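Local atomic coordinates of MmcQ/YjbR family DNA-binding protein (Pseudomonas syringae pv. tomato, PDB entry 3H9X), a protein that is of unknown function but probably binds DNA through the "double wing" motif adopted by its YjbR (DUF419) family. Residues 31-43 / 105-117. Numbering follows the deposited sequence.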
loop_
_atom_site.group_PDB
_atom_site.type_symbol
_atom_site.label_atom_id
_atom_site.label_comp_id
_atom_site.label_asym_id
_atom_site.label_seq_id
_atom_site.Cartn_x
_atom_site.Cartn_y
_atom_site.Cartn_z
ATOM N N PHE A 31 -8.417 -2.367 0.244
ATOM C CA PHE A 31 -9.024 -2.126 1.542
ATOM C C PHE A 31 -9.780 -0.816 1.454
ATOM O O PHE A 31 -9.184 0.230 1.191
ATOM C CB PHE A 31 -7.958 -2.042 2.635
ATOM C CG PHE A 31 -7.222 -3.329 2.850
ATOM C CD1 PHE A 31 -6.373 -3.828 1.868
ATOM C CD2 PHE A 31 -7.401 -4.064 4.018
ATOM C CE1 PHE A 31 -5.718 -5.039 2.040
ATOM C CE2 PHE A 31 -6.750 -5.279 4.204
ATOM C CZ PHE A 31 -5.905 -5.766 3.213
ATOM N N ARG A 32 -11.091 -0.865 1.656
ATOM C CA ARG A 32 -11.889 0.349 1.587
ATOM C C ARG A 32 -12.839 0.494 2.762
ATOM O O ARG A 32 -12.936 -0.391 3.613
ATOM C CB ARG A 32 -12.686 0.384 0.289
ATOM C CG ARG A 32 -13.749 -0.682 0.179
ATOM C CD ARG A 32 -13.342 -1.768 -0.792
ATOM N NE ARG A 32 -14.436 -2.707 -1.003
ATOM C CZ ARG A 32 -15.583 -2.395 -1.602
ATOM N NH1 ARG A 32 -16.530 -3.311 -1.750
ATOM N NH2 ARG A 32 -15.779 -1.171 -2.065
ATOM N N HIS A 33 -13.518 1.636 2.808
ATOM C CA HIS A 33 -14.486 1.927 3.861
ATOM C C HIS A 33 -15.837 1.360 3.462
ATOM O O HIS A 33 -16.145 1.252 2.274
ATOM C CB HIS A 33 -14.654 3.432 4.074
ATOM C CG HIS A 33 -13.408 4.137 4.506
ATOM N ND1 HIS A 33 -12.456 4.575 3.610
ATOM C CD2 HIS A 33 -12.971 4.502 5.733
ATOM C CE1 HIS A 33 -11.488 5.185 4.270
ATOM N NE2 HIS A 33 -11.773 5.157 5.560
ATOM N N SER A 34 -16.652 1.017 4.453
ATOM C CA SER A 34 -17.967 0.466 4.181
ATOM C C SER A 34 -18.903 1.600 3.772
ATOM O O SER A 34 -19.926 1.377 3.119
ATOM C CB SER A 34 -18.487 -0.249 5.425
ATOM O OG SER A 34 -19.638 -1.014 5.115
ATOM N N ASP A 35 -18.515 2.817 4.151
ATOM C CA ASP A 35 -19.253 4.050 3.863
ATOM C C ASP A 35 -19.257 4.377 2.373
ATOM O O ASP A 35 -20.167 3.990 1.642
ATOM C CB ASP A 35 -18.613 5.222 4.614
ATOM C CG ASP A 35 -18.362 4.909 6.069
ATOM O OD1 ASP A 35 -19.350 4.674 6.795
ATOM O OD2 ASP A 35 -17.181 4.892 6.490
ATOM N N ASN A 36 -18.224 5.097 1.942
ATOM C CA ASN A 36 -18.076 5.514 0.552
ATOM C C ASN A 36 -17.374 4.522 -0.370
ATOM O O ASN A 36 -17.170 4.806 -1.551
ATOM C CB ASN A 36 -17.329 6.841 0.491
ATOM C CG ASN A 36 -16.046 6.813 1.278
ATOM O OD1 ASN A 36 -15.253 5.884 1.152
ATOM N ND2 ASN A 36 -15.830 7.836 2.097
ATOM N N ASP A 37 -16.998 3.367 0.155
ATOM C CA ASP A 37 -16.324 2.366 -0.659
ATOM C C ASP A 37 -15.012 2.910 -1.248
ATOM O O ASP A 37 -14.560 2.462 -2.306
ATOM C CB ASP A 37 -17.252 1.905 -1.792
ATOM C CG ASP A 37 -18.550 1.280 -1.282
ATOM O OD1 ASP A 37 -19.424 0.961 -2.122
ATOM O OD2 ASP A 37 -18.704 1.103 -0.048
ATOM N N LYS A 38 -14.398 3.873 -0.565
ATOM C CA LYS A 38 -13.144 4.437 -1.048
ATOM C C LYS A 38 -11.939 3.616 -0.592
ATOM O O LYS A 38 -11.798 3.291 0.592
ATOM C CB LYS A 38 -12.982 5.892 -0.592
ATOM C CG LYS A 38 -13.957 6.856 -1.240
ATOM C CD LYS A 38 -13.562 8.299 -1.006
ATOM C CE LYS A 38 -14.530 9.238 -1.715
ATOM N NZ LYS A 38 -14.029 10.644 -1.826
ATOM N N TRP A 39 -11.079 3.280 -1.551
ATOM C CA TRP A 39 -9.875 2.497 -1.300
ATOM C C TRP A 39 -8.893 3.334 -0.518
ATOM O O TRP A 39 -8.698 4.502 -0.836
ATOM C CB TRP A 39 -9.207 2.109 -2.619
ATOM C CG TRP A 39 -10.020 1.234 -3.510
ATOM C CD1 TRP A 39 -11.331 0.861 -3.340
ATOM C CD2 TRP A 39 -9.576 0.601 -4.709
ATOM N NE1 TRP A 39 -11.720 0.034 -4.356
ATOM C CE2 TRP A 39 -10.663 -0.143 -5.214
ATOM C CE3 TRP A 39 -8.359 0.586 -5.411
ATOM C CZ2 TRP A 39 -10.572 -0.893 -6.391
ATOM C CZ3 TRP A 39 -8.270 -0.161 -6.576
ATOM C CH2 TRP A 39 -9.370 -0.888 -7.053
ATOM N N TYR A 40 -8.267 2.744 0.496
ATOM C CA TYR A 40 -7.280 3.468 1.284
ATOM C C TYR A 40 -6.000 2.645 1.390
ATOM O O TYR A 40 -5.030 3.067 1.997
ATOM C CB TYR A 40 -7.861 3.810 2.673
ATOM C CG TYR A 40 -8.052 2.639 3.621
ATOM C CD1 TYR A 40 -6.980 2.134 4.360
ATOM C CD2 TYR A 40 -9.302 2.037 3.782
ATOM C CE1 TYR A 40 -7.141 1.053 5.238
ATOM C CE2 TYR A 40 -9.474 0.951 4.660
ATOM C CZ TYR A 40 -8.382 0.464 5.384
ATOM O OH TYR A 40 -8.514 -0.618 6.232
ATOM N N ALA A 41 -6.017 1.478 0.756
ATOM C CA ALA A 41 -4.898 0.545 0.761
ATOM C C ALA A 41 -5.021 -0.472 -0.387
ATOM O O ALA A 41 -6.075 -1.089 -0.571
ATOM C CB ALA A 41 -4.853 -0.185 2.096
ATOM N N LEU A 42 -3.938 -0.636 -1.150
ATOM C CA LEU A 42 -3.889 -1.570 -2.278
ATOM C C LEU A 42 -2.708 -2.530 -2.094
ATOM O O LEU A 42 -1.543 -2.146 -2.242
ATOM C CB LEU A 42 -3.692 -0.810 -3.590
ATOM C CG LEU A 42 -4.343 -1.297 -4.894
ATOM C CD1 LEU A 42 -3.570 -0.681 -6.048
ATOM C CD2 LEU A 42 -4.340 -2.806 -5.016
ATOM N N LEU A 43 -3.022 -3.779 -1.781
ATOM C CA LEU A 43 -2.015 -4.802 -1.575
ATOM C C LEU A 43 -1.807 -5.525 -2.892
ATOM O O LEU A 43 -2.772 -5.947 -3.515
ATOM C CB LEU A 43 -2.504 -5.790 -0.519
ATOM C CG LEU A 43 -1.631 -6.998 -0.232
ATOM C CD1 LEU A 43 -0.360 -6.535 0.397
ATOM C CD2 LEU A 43 -2.368 -7.961 0.664
ATOM N N ILE A 105 4.932 2.568 8.929
ATOM C CA ILE A 105 3.920 2.059 8.026
ATOM C C ILE A 105 2.528 2.192 8.646
ATOM O O ILE A 105 1.590 2.583 7.963
ATOM C CB ILE A 105 4.160 0.574 7.678
ATOM C CG1 ILE A 105 5.399 0.431 6.793
ATOM C CG2 ILE A 105 2.934 -0.002 6.979
ATOM C CD1 ILE A 105 5.816 -1.005 6.545
ATOM N N HIS A 106 2.379 1.865 9.929
ATOM C CA HIS A 106 1.063 1.962 10.578
ATOM C C HIS A 106 0.491 3.360 10.497
ATOM O O HIS A 106 -0.711 3.526 10.284
ATOM C CB HIS A 106 1.142 1.545 12.048
ATOM C CG HIS A 106 1.381 0.084 12.239
ATOM N ND1 HIS A 106 1.909 -0.439 13.398
ATOM C CD2 HIS A 106 1.219 -0.961 11.391
ATOM C CE1 HIS A 106 2.072 -1.742 13.255
ATOM N NE2 HIS A 106 1.662 -2.083 12.047
ATOM N N SER A 107 1.350 4.363 10.673
ATOM C CA SER A 107 0.907 5.748 10.620
ATOM C C SER A 107 0.478 6.111 9.201
ATOM O O SER A 107 -0.534 6.799 9.017
ATOM C CB SER A 107 2.015 6.686 11.109
ATOM O OG SER A 107 3.186 6.553 10.331
ATOM N N LEU A 108 1.232 5.641 8.203
ATOM C CA LEU A 108 0.907 5.894 6.794
ATOM C C LEU A 108 -0.439 5.229 6.454
ATOM O O LEU A 108 -1.271 5.813 5.746
ATOM C CB LEU A 108 2.027 5.365 5.887
ATOM C CG LEU A 108 3.361 6.138 5.950
ATOM C CD1 LEU A 108 4.471 5.370 5.238
ATOM C CD2 LEU A 108 3.193 7.496 5.327
ATOM N N ILE A 109 -0.648 4.016 6.977
ATOM C CA ILE A 109 -1.912 3.296 6.788
ATOM C C ILE A 109 -3.033 4.181 7.381
ATOM O O ILE A 109 -4.129 4.240 6.831
ATOM C CB ILE A 109 -1.974 1.934 7.561
ATOM C CG1 ILE A 109 -0.774 1.028 7.240
ATOM C CG2 ILE A 109 -3.286 1.224 7.226
ATOM C CD1 ILE A 109 -0.797 0.359 5.887
ATOM N N GLU A 110 -2.754 4.837 8.513
ATOM C CA GLU A 110 -3.730 5.708 9.172
ATOM C C GLU A 110 -3.993 6.949 8.329
ATOM O O GLU A 110 -5.138 7.328 8.103
ATOM C CB GLU A 110 -3.231 6.124 10.567
ATOM C CG GLU A 110 -4.201 7.021 11.380
ATOM C CD GLU A 110 -5.598 6.410 11.567
ATOM O OE1 GLU A 110 -5.694 5.258 12.038
ATOM O OE2 GLU A 110 -6.601 7.087 11.252
ATOM N N ASP A 111 -2.925 7.578 7.862
ATOM C CA ASP A 111 -3.049 8.763 7.035
ATOM C C ASP A 111 -3.915 8.502 5.796
ATOM O O ASP A 111 -4.776 9.313 5.466
ATOM C CB ASP A 111 -1.659 9.246 6.635
ATOM C CG ASP A 111 -0.969 9.996 7.756
ATOM O OD1 ASP A 111 -1.177 9.648 8.945
ATOM O OD2 ASP A 111 -0.202 10.929 7.452
ATOM N N SER A 112 -3.690 7.374 5.118
ATOM C CA SER A 112 -4.457 7.003 3.921
ATOM C C SER A 112 -5.912 6.750 4.297
ATOM O O SER A 112 -6.823 7.053 3.527
ATOM C CB SER A 112 -3.852 5.743 3.284
ATOM O OG SER A 112 -4.502 5.390 2.093
ATOM N N PHE A 113 -6.123 6.196 5.489
ATOM C CA PHE A 113 -7.465 5.904 5.994
ATOM C C PHE A 113 -8.252 7.206 6.208
ATOM O O PHE A 113 -9.364 7.341 5.713
ATOM C CB PHE A 113 -7.375 5.137 7.315
ATOM C CG PHE A 113 -8.690 4.579 7.785
ATOM C CD1 PHE A 113 -9.282 3.507 7.132
ATOM C CD2 PHE A 113 -9.352 5.139 8.868
ATOM C CE1 PHE A 113 -10.513 3.003 7.554
ATOM C CE2 PHE A 113 -10.582 4.641 9.292
ATOM C CZ PHE A 113 -11.158 3.573 8.630
ATOM N N GLN A 114 -7.663 8.153 6.943
ATOM C CA GLN A 114 -8.285 9.445 7.215
ATOM C C GLN A 114 -8.442 10.309 5.972
ATOM O O GLN A 114 -9.346 11.122 5.896
ATOM C CB GLN A 114 -7.469 10.241 8.241
ATOM C CG GLN A 114 -7.469 9.711 9.668
ATOM C CD GLN A 114 -8.865 9.497 10.219
ATOM O OE1 GLN A 114 -9.707 10.394 10.182
ATOM N NE2 GLN A 114 -9.117 8.301 10.731
ATOM N N LEU A 115 -7.540 10.152 5.015
ATOM C CA LEU A 115 -7.562 10.935 3.781
ATOM C C LEU A 115 -8.721 10.502 2.886
ATOM O O LEU A 115 -9.100 11.208 1.951
ATOM C CB LEU A 115 -6.241 10.745 3.023
ATOM C CG LEU A 115 -5.564 11.956 2.382
ATOM C CD1 LEU A 115 -6.549 12.695 1.465
ATOM C CD2 LEU A 115 -5.062 12.871 3.479
ATOM N N THR A 116 -9.281 9.339 3.196
ATOM C CA THR A 116 -10.369 8.767 2.414
ATOM C C THR A 116 -11.626 8.492 3.232
ATOM O O THR A 116 -12.524 7.781 2.787
ATOM C CB THR A 116 -9.891 7.463 1.751
ATOM O OG1 THR A 116 -9.183 6.679 2.713
ATOM C CG2 THR A 116 -8.964 7.768 0.589
ATOM N N ARG A 117 -11.672 9.071 4.428
ATOM C CA ARG A 117 -12.788 8.915 5.364
ATOM C C ARG A 117 -14.063 9.546 4.784
ATOM O O ARG A 117 -13.937 10.330 3.820
ATOM C CB ARG A 117 -12.421 9.595 6.695
ATOM C CG ARG A 117 -12.721 8.819 7.978
ATOM C CD ARG A 117 -14.213 8.684 8.226
ATOM N NE ARG A 117 -14.677 7.309 8.040
ATOM C CZ ARG A 117 -14.461 6.317 8.901
ATOM N NH1 ARG A 117 -13.788 6.542 10.024
ATOM N NH2 ARG A 117 -14.922 5.097 8.639
#
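Tyr40 and Phe113 meet where the C-terminal helix 102-115 lies over the first hairpin of the antiparallel sheet, in a protein that adopts the "double wing" motif of the YjbR family. At the root of the Tyr40 side chain, CB touches Thr116 OG1 (3.2 Å). A chi1 of 71° tucks CG over its own backbone, flanked by N and C, and the ring faces the helix, alongside Phe113. CG and CD1 pack against Phe113 CA and CD1, and CE1 brushes Ile109 CG2. On the other edge of the ring, CE2 lies 3.6 Å from Phe113 CD1. Phe113 CD1 sits over the centre of the Tyr40 face in a T-shaped stack, the Tyr40 and Phe113 planes at 87°, while Phe31 CB backs the opposite face. The tip, OH, is hydrogen-bonded to Thr16 OG1.

Phe113 in turn offers a face to His33, whose NE2 comes 3.2 Å from Phe113 CE1, the two rings tilted by 34°. Thr116 OG1 lies in the histidine plane at its edge and also donates to Ser112 O, one turn back, in the carbonyl plane. Arg117 CA makes a CH-pi contact over a His33 face.

Tyr40 lies in a classic beta bulge, with Ala41, opposite Phe31; Ser112 OG donates to Tyr40 O, though the modelled 2.4 Å is too short to trust. Arg117, poorly ordered, reaches Asp35 of the hairpin loop in a salt bridge, NH2 to OD2 at 3.1 Å.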